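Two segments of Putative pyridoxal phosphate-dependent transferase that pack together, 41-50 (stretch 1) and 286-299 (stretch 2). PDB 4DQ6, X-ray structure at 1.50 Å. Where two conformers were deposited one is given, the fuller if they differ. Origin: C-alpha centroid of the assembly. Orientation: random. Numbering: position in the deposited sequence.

Stretch 1, residues 41-50: DMDFKAAPCI
Stretch 2 (286-299) NNGESWLESFLEYL

Residues 41-47 form a mostly extended loop: phi/psi is -105/151 at Met42, -127/148 at Phe44, -62/149 at Lys45 and -66/160 at Ala46, broken by -95/50 at Asp43. Ala47 (-55/143) is the N-cap of a helix that starts at Pro48 (-52/-38), and a weak hydrogen bond joins Ile50 N to Ala47 O at 3.0 Å. In the second stretch Asn286 and Asn287 (-124/-9) belong to a helix that begins earlier in the chain; Gly288 has phi/psi -87/0, and a helix occupies 289-299 with phi near -65 and psi near -40. Its i to i+4 bonds include Leu292 N to Gly288 O (2.9 Å), Phe295 N to Trp291 O (2.8 Å) and Leu299 N to Phe295 O (2.8 Å).

The stretches run in opposite senses: CA of Cys49 lies 6.3 Å from CA of Asn287, CA of Ala47 6.1 Å from CA of Trp291, and CA of Phe44 9.4 Å from CA of Phe295. The wider gap at Phe44 is filled by rings. Trp291, Phe295 and Tyr298, spaced four and three residues apart, all direct CA-to-CB toward the loop, as one helix face should.

Trp291 (chi1 t, chi2 94°) has the largest covered area. Ala47 CB sits over one face of its indole, 3.5 Å from Trp291 CG and 3.8 Å from the five-membered ring centroid, 22° off the normal, a CH-pi contact. Pro48 CD approaches Trp291 CD1 at 4.0 Å. No direct hydrogen bond crosses the contact, but one water bridges it, accepting from Trp291 NE1 at 2.8 Å and donating to Lys45 O at 2.8 Å.

Met42 (m, t, t) touches two rings. Its SD lies at the edge of Trp291, 4.1 Å from Trp291 CH2, while Met42 CE covers a face of Phe295 (chi1 160°, chi2 75°), 3.5 Å from Phe295 CZ and 26° off the normal through the centroid.

Phe44 (m, chi2 -47°) meets Phe295 edge to edge, with Phe44 CE2 3.7 Å from Phe295 CE1. Its CZ lies 3.8 Å from Tyr298 CE2; this pair is oblique, with centroids 5.7 Å apart and planes at 86° (Tyr298 chi1 t, chi2 86°).

At the other end Cys49 (chi1 p) packs its CB 3.7 Å from Asn287 CB (chi1 m), and Cys49 SG stands 3.8 Å from Gly288 N. The contact buries 475 Å² in all, chiefly through apolar packing.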

# COMPACT_ATOMS: atom_id res chain seq x y z
N ASP A 41 14.22 -10.78 5.19
CA ASP A 41 14.18 -9.75 6.23
C ASP A 41 15.12 -10.26 7.30
O ASP A 41 15.59 -11.38 7.25
CB ASP A 41 12.77 -9.35 6.71
CG ASP A 41 12.06 -10.40 7.52
OD1 ASP A 41 12.69 -11.36 8.03
OD2 ASP A 41 10.81 -10.27 7.69
N MET A 42 15.40 -9.42 8.28
CA MET A 42 16.44 -9.75 9.22
C MET A 42 15.87 -10.17 10.55
O MET A 42 14.81 -9.67 10.97
CB MET A 42 17.33 -8.52 9.47
CG MET A 42 17.81 -7.72 8.26
SD MET A 42 18.89 -6.39 8.98
CE MET A 42 19.22 -5.47 7.45
N ASP A 43 16.58 -11.02 11.28
CA ASP A 43 16.21 -11.33 12.68
C ASP A 43 16.99 -10.45 13.64
O ASP A 43 17.59 -10.90 14.67
CB ASP A 43 16.45 -12.78 12.99
CG ASP A 43 15.46 -13.69 12.29
OD1 ASP A 43 14.27 -13.70 12.68
OD2 ASP A 43 15.86 -14.41 11.36
N PHE A 44 16.93 -9.18 13.32
CA PHE A 44 17.49 -8.13 14.14
C PHE A 44 16.46 -7.05 14.43
O PHE A 44 15.62 -6.77 13.66
CB PHE A 44 18.65 -7.45 13.47
CG PHE A 44 19.83 -8.31 13.22
CD1 PHE A 44 20.36 -9.16 14.18
CD2 PHE A 44 20.45 -8.22 12.02
CE1 PHE A 44 21.46 -9.95 13.87
CE2 PHE A 44 21.57 -8.96 11.70
CZ PHE A 44 22.06 -9.86 12.64
N LYS A 45 16.53 -6.42 15.59
CA LYS A 45 15.73 -5.24 15.89
C LYS A 45 16.05 -4.10 14.96
O LYS A 45 17.18 -3.98 14.49
CB LYS A 45 15.99 -4.79 17.32
CG LYS A 45 15.39 -5.74 18.33
CD LYS A 45 15.60 -5.22 19.71
CE LYS A 45 14.96 -6.18 20.68
NZ LYS A 45 15.36 -5.70 22.02
N ALA A 46 15.09 -3.25 14.68
CA ALA A 46 15.35 -2.07 13.88
C ALA A 46 16.26 -1.16 14.64
O ALA A 46 16.32 -1.25 15.87
CB ALA A 46 14.03 -1.31 13.58
N ALA A 47 16.92 -0.25 13.98
CA ALA A 47 17.76 0.73 14.61
C ALA A 47 17.03 1.53 15.69
O ALA A 47 15.85 1.83 15.56
CB ALA A 47 18.33 1.69 13.60
N PRO A 48 17.72 1.84 16.77
CA PRO A 48 17.05 2.65 17.79
C PRO A 48 16.39 3.93 17.32
O PRO A 48 15.32 4.29 17.81
CB PRO A 48 18.21 3.00 18.74
CG PRO A 48 19.20 1.96 18.51
CD PRO A 48 19.10 1.51 17.09
N CYS A 49 17.00 4.63 16.38
CA CYS A 49 16.39 5.83 15.87
C CYS A 49 15.04 5.60 15.17
O CYS A 49 14.13 6.44 15.19
CB CYS A 49 17.31 6.54 14.94
SG CYS A 49 17.83 5.56 13.51
N ILE A 50 14.95 4.45 14.51
CA ILE A 50 13.68 4.09 13.85
C ILE A 50 12.59 3.76 14.90
O ILE A 50 11.50 4.30 14.84
CB ILE A 50 13.88 2.91 12.93
CG1 ILE A 50 14.82 3.31 11.80
CG2 ILE A 50 12.52 2.38 12.44
CD1 ILE A 50 15.28 2.08 11.02
N ASN A 286 18.18 9.79 7.86
CA ASN A 286 18.81 10.89 8.59
C ASN A 286 19.66 10.45 9.77
O ASN A 286 20.70 11.07 10.02
CB ASN A 286 17.82 11.94 9.07
CG ASN A 286 17.29 12.82 7.93
OD1 ASN A 286 17.87 12.87 6.88
ND2 ASN A 286 16.23 13.56 8.19
N ASN A 287 19.27 9.37 10.46
CA ASN A 287 19.94 9.00 11.75
C ASN A 287 20.50 7.60 11.77
O ASN A 287 21.19 7.24 12.70
CB ASN A 287 18.95 9.12 12.86
CG ASN A 287 18.48 10.52 13.02
OD1 ASN A 287 17.28 10.81 12.90
ND2 ASN A 287 19.41 11.42 13.16
N GLY A 288 20.22 6.78 10.78
CA GLY A 288 20.54 5.35 10.80
C GLY A 288 21.90 4.93 10.32
O GLY A 288 22.22 3.74 10.36
N GLU A 289 22.74 5.88 9.89
CA GLU A 289 24.04 5.55 9.34
C GLU A 289 24.94 4.74 10.30
O GLU A 289 25.57 3.76 9.87
CB GLU A 289 24.74 6.79 8.82
CG GLU A 289 25.91 6.54 7.90
CD GLU A 289 26.34 7.81 7.13
OE1 GLU A 289 25.71 8.88 7.32
OE2 GLU A 289 27.29 7.71 6.35
N SER A 290 24.99 5.13 11.58
CA SER A 290 25.85 4.43 12.51
C SER A 290 25.41 2.98 12.73
O SER A 290 26.23 2.07 12.75
CB SER A 290 26.01 5.20 13.81
OG SER A 290 26.82 6.35 13.59
N TRP A 291 24.11 2.78 12.88
CA TRP A 291 23.55 1.42 12.90
C TRP A 291 23.87 0.64 11.65
O TRP A 291 24.32 -0.52 11.75
CB TRP A 291 22.04 1.46 13.18
CG TRP A 291 21.46 0.10 13.29
CD1 TRP A 291 21.25 -0.67 14.46
CD2 TRP A 291 20.98 -0.73 12.18
NE1 TRP A 291 20.68 -1.86 14.12
CE2 TRP A 291 20.51 -1.97 12.78
CE3 TRP A 291 20.92 -0.58 10.80
CZ2 TRP A 291 19.97 -2.99 12.04
CZ3 TRP A 291 20.37 -1.61 10.07
CH2 TRP A 291 19.93 -2.81 10.67
N LEU A 292 23.72 1.27 10.46
CA LEU A 292 24.03 0.57 9.27
C LEU A 292 25.52 0.14 9.19
O LEU A 292 25.81 -1.01 8.85
CB LEU A 292 23.66 1.41 8.05
CG LEU A 292 24.14 0.83 6.76
CD1 LEU A 292 23.51 -0.53 6.39
CD2 LEU A 292 23.82 1.77 5.59
N GLU A 293 26.45 1.00 9.59
CA GLU A 293 27.86 0.65 9.50
C GLU A 293 28.14 -0.53 10.47
O GLU A 293 28.90 -1.46 10.14
CB GLU A 293 28.75 1.86 9.76
CG GLU A 293 28.70 2.92 8.66
CD GLU A 293 29.20 2.48 7.30
OE1 GLU A 293 30.10 1.60 7.20
OE2 GLU A 293 28.73 3.03 6.27
N SER A 294 27.52 -0.51 11.64
CA SER A 294 27.70 -1.59 12.63
C SER A 294 27.10 -2.90 12.14
O SER A 294 27.71 -3.93 12.28
CB SER A 294 27.10 -1.21 13.98
OG SER A 294 27.46 -2.09 15.07
N PHE A 295 25.92 -2.83 11.47
CA PHE A 295 25.28 -3.99 10.92
C PHE A 295 26.20 -4.57 9.84
O PHE A 295 26.38 -5.79 9.80
CB PHE A 295 23.93 -3.64 10.25
CG PHE A 295 23.45 -4.66 9.27
CD1 PHE A 295 22.92 -5.83 9.70
CD2 PHE A 295 23.55 -4.47 7.89
CE1 PHE A 295 22.49 -6.81 8.83
CE2 PHE A 295 23.10 -5.44 7.02
CZ PHE A 295 22.57 -6.59 7.44
N LEU A 296 26.82 -3.73 9.00
CA LEU A 296 27.64 -4.24 7.90
C LEU A 296 28.89 -4.93 8.41
O LEU A 296 29.36 -5.92 7.85
CB LEU A 296 27.95 -3.15 6.93
CG LEU A 296 26.82 -2.61 6.04
CD1 LEU A 296 27.33 -1.37 5.34
CD2 LEU A 296 26.30 -3.65 5.02
N GLU A 297 29.42 -4.46 9.52
CA GLU A 297 30.53 -5.18 10.19
C GLU A 297 30.12 -6.57 10.74
O GLU A 297 30.80 -7.57 10.55
CB GLU A 297 31.08 -4.32 11.31
CG GLU A 297 31.89 -3.18 10.77
CD GLU A 297 33.35 -3.58 10.49
OE1 GLU A 297 33.72 -4.75 10.74
OE2 GLU A 297 34.12 -2.70 10.01
N TYR A 298 28.95 -6.59 11.38
CA TYR A 298 28.39 -7.83 11.87
C TYR A 298 28.10 -8.83 10.74
O TYR A 298 28.41 -9.97 10.86
CB TYR A 298 27.17 -7.55 12.74
CG TYR A 298 26.76 -8.73 13.61
CD1 TYR A 298 27.34 -8.90 14.81
CD2 TYR A 298 25.90 -9.73 13.15
CE1 TYR A 298 27.01 -9.95 15.66
CE2 TYR A 298 25.52 -10.81 14.00
CZ TYR A 298 26.11 -10.91 15.26
OH TYR A 298 25.75 -12.01 16.05
N LEU A 299 27.52 -8.34 9.63
CA LEU A 299 27.20 -9.18 8.52
C LEU A 299 28.44 -9.76 7.91
O LEU A 299 28.47 -10.94 7.61
CB LEU A 299 26.49 -8.33 7.48
CG LEU A 299 26.23 -9.03 6.18
CD1 LEU A 299 25.30 -10.17 6.49
CD2 LEU A 299 25.61 -7.99 5.24
O HOH W 1 19.59 -3.85 15.83